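Local coordinates for alcohol dehydrogenase superfamily protein (Novosphingobium aromaticivorans, PDB 3GAZ) that probably works as an NADP-dependent oxidoreductase of the medium-chain dehydrogenase/reductase superfamily, its substrate not established, at residues L155-G160 and G226-A231; A231-V236 and A261-V266. One frame throughout, in Å; residues are numbered along the deposited sequence.

Contact 1 (L155-G160 and G226-A231)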
loop_
_atom_site.group_PDB
_atom_site.type_symbol
_atom_site.label_atom_id
_atom_site.label_comp_id
_atom_site.label_asym_id
_atom_site.label_seq_id
_atom_site.Cartn_x
_atom_site.Cartn_y
_atom_site.Cartn_z
ATOM N N LEU A 155 -2.299 30.469 17.334
ATOM C CA LEU A 155 -2.209 29.687 18.559
ATOM C C LEU A 155 -1.903 28.238 18.196
ATOM O O LEU A 155 -2.682 27.591 17.490
ATOM C CB LEU A 155 -3.532 29.738 19.325
ATOM C CG LEU A 155 -3.608 28.809 20.541
ATOM C CD1 LEU A 155 -2.601 29.262 21.593
ATOM C CD2 LEU A 155 -5.021 28.802 21.104
ATOM N N ILE A 156 -0.762 27.739 18.658
ATOM C CA ILE A 156 -0.381 26.358 18.399
ATOM C C ILE A 156 -0.647 25.551 19.662
ATOM O O ILE A 156 -0.067 25.831 20.710
ATOM C CB ILE A 156 1.122 26.222 18.054
ATOM C CG1 ILE A 156 1.464 27.061 16.823
ATOM C CG2 ILE A 156 1.465 24.748 17.821
ATOM C CD1 ILE A 156 0.731 26.641 15.566
ATOM N N GLN A 157 -1.533 24.563 19.563
ATOM C CA GLN A 157 -1.871 23.700 20.695
ATOM C C GLN A 157 -0.881 22.539 20.739
ATOM O O GLN A 157 -0.870 21.694 19.842
ATOM C CB GLN A 157 -3.295 23.157 20.536
ATOM C CG GLN A 157 -4.355 24.243 20.406
ATOM C CD GLN A 157 -4.811 24.791 21.747
ATOM O OE1 GLN A 157 -4.002 25.036 22.642
ATOM N NE2 GLN A 157 -6.118 24.995 21.888
ATOM N N GLY A 158 -0.057 22.497 21.784
ATOM C CA GLY A 158 0.940 21.447 21.913
ATOM C C GLY A 158 2.243 21.877 21.261
ATOM O O GLY A 158 2.831 21.137 20.468
ATOM N N GLY A 159 2.696 23.078 21.616
ATOM C CA GLY A 159 3.908 23.645 21.049
ATOM C C GLY A 159 5.212 22.894 21.249
ATOM O O GLY A 159 6.162 23.117 20.511
ATOM N N GLY A 160 5.272 22.021 22.249
ATOM C CA GLY A 160 6.489 21.265 22.484
ATOM C C GLY A 160 6.527 19.961 21.700
ATOM O O GLY A 160 7.584 19.342 21.577
ATOM N N GLY A 226 -8.940 15.426 19.966
ATOM C CA GLY A 226 -9.857 15.172 21.061
ATOM C C GLY A 226 -10.383 16.446 21.692
ATOM O O GLY A 226 -10.852 17.333 20.988
ATOM N N PRO A 227 -10.323 16.563 23.027
ATOM C CA PRO A 227 -10.805 17.757 23.732
ATOM C C PRO A 227 -10.048 19.023 23.341
ATOM O O PRO A 227 -10.584 20.128 23.422
ATOM C CB PRO A 227 -10.593 17.401 25.202
ATOM C CG PRO A 227 -10.726 15.899 25.213
ATOM C CD PRO A 227 -9.940 15.508 23.983
ATOM N N VAL A 228 -8.796 18.864 22.924
ATOM C CA VAL A 228 -7.988 20.015 22.538
ATOM C C VAL A 228 -8.580 20.695 21.301
ATOM O O VAL A 228 -8.435 21.907 21.117
ATOM C CB VAL A 228 -6.519 19.601 22.251
ATOM C CG1 VAL A 228 -5.695 20.824 21.894
ATOM C CG2 VAL A 228 -5.925 18.903 23.482
ATOM N N LEU A 229 -9.242 19.915 20.450
ATOM C CA LEU A 229 -9.852 20.484 19.251
ATOM C C LEU A 229 -11.044 21.342 19.668
ATOM O O LEU A 229 -11.277 22.422 19.114
ATOM C CB LEU A 229 -10.300 19.377 18.293
ATOM C CG LEU A 229 -11.010 19.867 17.029
ATOM C CD1 LEU A 229 -10.157 20.922 16.333
ATOM C CD2 LEU A 229 -11.273 18.686 16.103
ATOM N N ASP A 230 -11.801 20.863 20.651
ATOM C CA ASP A 230 -12.949 21.622 21.146
ATOM C C ASP A 230 -12.444 22.938 21.742
ATOM O O ASP A 230 -13.044 23.991 21.551
ATOM C CB ASP A 230 -13.703 20.827 22.216
ATOM C CG ASP A 230 -14.275 19.530 21.684
ATOM O OD1 ASP A 230 -15.018 19.574 20.683
ATOM O OD2 ASP A 230 -13.983 18.467 22.270
ATOM N N ALA A 231 -11.333 22.870 22.469
ATOM C CA ALA A 231 -10.756 24.063 23.076
ATOM C C ALA A 231 -10.322 25.034 21.979
ATOM O O ALA A 231 -10.394 26.250 22.145
ATOM C CB ALA A 231 -9.561 23.678 23.955
#
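At the C-terminal end of strand 153-157, the central first strand of the parallel Rossmann-type sheet (order 3-2-1-4-5-6), Gln157 packs against the first turns of helix 227-235, mainly through Val228. The contact is small, 113 Å² summed over both sides, and no hydrogen bond crosses it. Its closest approach is Gln157 CB to Val228 CG1 at 3.6 Å; Gln157 CG lies 4.0 Å from the same Val228 CG1, a methyl placed anti to its own backbone N (chi1 -178°). The two side chains run past each other in opposite directions. The glutamine chain bends at chi2 (-83°) and its NE2 points at the helix, 4.2 Å from Ala231 CB. The amide is held from outside: OE1 is hydrogen-bonded to Thr181 OG1, while NE2 makes weak hydrogen bonds to Ser232 OG and Tyr207 OH. With an alanine here CB could still meet Val228, but the loss of CG and the amide would probably leave Thr181 OG1 without this partner and open a gap beside Ala231. Just beyond, Gly159 begins a glycine pattern consistent with a dinucleotide-binding loop. Strand and helix meet through aliphatic carbons; the buried amide finds its hydrogen bonds, two of them weak, outside the two segments.

Contact 2 (A231-V236 and A261-V266)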
loop_
_atom_site.group_PDB
_atom_site.type_symbol
_atom_site.label_atom_id
_atom_site.label_comp_id
_atom_site.label_asym_id
_atom_site.label_seq_id
_atom_site.Cartn_x
_atom_site.Cartn_y
_atom_site.Cartn_z
ATOM N N ALA A 231 -11.333 22.870 22.469
ATOM C CA ALA A 231 -10.756 24.063 23.076
ATOM C C ALA A 231 -10.322 25.034 21.979
ATOM O O ALA A 231 -10.394 26.250 22.145
ATOM C CB ALA A 231 -9.561 23.678 23.955
ATOM N N SER A 232 -9.879 24.483 20.853
ATOM C CA SER A 232 -9.441 25.296 19.725
ATOM C C SER A 232 -10.625 26.066 19.144
ATOM O O SER A 232 -10.489 27.223 18.744
ATOM C CB SER A 232 -8.817 24.407 18.644
ATOM O OG SER A 232 -7.678 23.724 19.150
ATOM N N PHE A 233 -11.784 25.417 19.088
ATOM C CA PHE A 233 -12.981 26.069 18.570
ATOM C C PHE A 233 -13.327 27.222 19.508
ATOM O O PHE A 233 -13.884 28.234 19.092
ATOM C CB PHE A 233 -14.165 25.095 18.526
ATOM C CG PHE A 233 -14.051 24.015 17.472
ATOM C CD1 PHE A 233 -13.108 24.092 16.453
ATOM C CD2 PHE A 233 -14.949 22.953 17.466
ATOM C CE1 PHE A 233 -13.058 23.121 15.443
ATOM C CE2 PHE A 233 -14.908 21.977 16.462
ATOM C CZ PHE A 233 -13.965 22.068 15.447
ATOM N N SER A 234 -12.990 27.053 20.782
ATOM C CA SER A 234 -13.274 28.066 21.788
ATOM C C SER A 234 -12.324 29.268 21.713
ATOM O O SER A 234 -12.727 30.404 21.970
ATOM C CB SER A 234 -13.209 27.427 23.180
ATOM O OG SER A 234 -13.502 28.372 24.190
ATOM N N ALA A 235 -11.074 29.019 21.336
ATOM C CA ALA A 235 -10.063 30.073 21.249
ATOM C C ALA A 235 -10.018 30.860 19.937
ATOM O O ALA A 235 -9.432 31.942 19.885
ATOM C CB ALA A 235 -8.685 29.473 21.521
ATOM N N VAL A 236 -10.627 30.327 18.880
ATOM C CA VAL A 236 -10.601 30.995 17.580
ATOM C C VAL A 236 -11.434 32.280 17.535
ATOM O O VAL A 236 -12.489 32.376 18.162
ATOM C CB VAL A 236 -11.062 30.020 16.449
ATOM C CG1 VAL A 236 -12.561 29.757 16.548
ATOM C CG2 VAL A 236 -10.687 30.579 15.084
ATOM N N ALA A 261 -17.033 30.827 12.037
ATOM C CA ALA A 261 -15.652 30.436 11.803
ATOM C C ALA A 261 -15.497 29.255 10.854
ATOM O O ALA A 261 -16.479 28.657 10.413
ATOM C CB ALA A 261 -14.981 30.128 13.137
ATOM N N THR A 262 -14.244 28.911 10.570
ATOM C CA THR A 262 -13.936 27.826 9.652
ATOM C C THR A 262 -12.969 26.788 10.230
ATOM O O THR A 262 -12.113 27.114 11.053
ATOM C CB THR A 262 -13.346 28.412 8.347
ATOM O OG1 THR A 262 -14.275 29.351 7.782
ATOM C CG2 THR A 262 -13.074 27.318 7.341
ATOM N N TYR A 263 -13.122 25.537 9.794
ATOM C CA TYR A 263 -12.269 24.430 10.234
ATOM C C TYR A 263 -11.798 23.614 9.025
ATOM O O TYR A 263 -12.558 23.397 8.085
ATOM C CB TYR A 263 -13.035 23.507 11.194
ATOM C CG TYR A 263 -12.338 22.179 11.434
ATOM C CD1 TYR A 263 -11.231 22.088 12.277
ATOM C CD2 TYR A 263 -12.745 21.028 10.756
ATOM C CE1 TYR A 263 -10.543 20.879 12.440
ATOM C CE2 TYR A 263 -12.064 19.821 10.901
ATOM C CZ TYR A 263 -10.966 19.752 11.741
ATOM O OH TYR A 263 -10.284 18.563 11.869
ATOM N N SER A 264 -10.544 23.167 9.051
ATOM C CA SER A 264 -9.999 22.353 7.961
ATOM C C SER A 264 -9.222 21.184 8.543
ATOM O O SER A 264 -8.527 21.330 9.549
ATOM C CB SER A 264 -9.057 23.171 7.071
ATOM O OG SER A 264 -9.731 24.230 6.422
ATOM N N GLY A 265 -9.338 20.021 7.910
ATOM C CA GLY A 265 -8.617 18.858 8.391
ATOM C C GLY A 265 -7.288 18.706 7.679
ATOM O O GLY A 265 -7.103 19.240 6.586
ATOM N N VAL A 266 -6.358 17.984 8.297
ATOM C CA VAL A 266 -5.043 17.750 7.702
ATOM C C VAL A 266 -4.752 16.253 7.745
ATOM O O VAL A 266 -4.886 15.624 8.792
ATOM C CB VAL A 266 -3.920 18.489 8.473
ATOM C CG1 VAL A 266 -2.560 18.164 7.850
ATOM C CG2 VAL A 266 -4.163 19.994 8.438
#
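Phe233, in the second half of helix 227-235, meets Tyr263 of strand 262-265 as an offset edge-to-face pair. This is helix-on-sheet packing at the edge of the Rossmann-type domain: the helix following strand 217-222 lies against the sixth strand. The ring centroids of Phe233 and Tyr263 are 5.8 Å apart, their planes at 80°. The closest atoms are Phe233 CE1 and Tyr263 CD1 at 3.8 Å; the CE1-CZ side of the phenyl edge does the touching, with Tyr263 CD1 near the phenyl plane. Tyr263 CB reaches toward the helix and, with CG anti to the backbone N (chi1 167°), the ring runs along its own strand toward the C-terminal end, beside the edge of Phe233. Leu256 of helix 254-258 touches both aromatic side chains. Farther along, where the chain leaves the helix, Val236 sends CG1 to within 4.2 Å of Ala261 CB, a looser apolar touch. At this helix end Lys259 NZ hydrogen-bonds to the carbonyl oxygens of Phe233, Ser234 and Val236, which would place a positive charge there, probably favourably. In sum 133 Å² is buried, and the contacts across it are apolar and aromatic, consistent with dispersion between phenyl edge and tyrosine ring.

From the N terminus, the chain first leaves strand 153-157 and passes through three helices and the strands at 177-182, 196-199 and 217-222 before helix 227-235 closes contact 1, a loop of 65 intervening residues. Contact 2 then opens from the same helix and closes 24 residues later on strand 262-265, after strand 240-244 and helix 254-258. The loops are in series, neither nested nor crossed, and share Ala231. Their centres are about 10 Å apart, with direct touches such as Leu155 CD2 to Ala235 CB at 3.7 Å and Leu229 CD1 to Tyr263 CE1 at 3.9 Å. One helix thereby joins the sheet's central first strand to its sixth, outermost at that side within this chain.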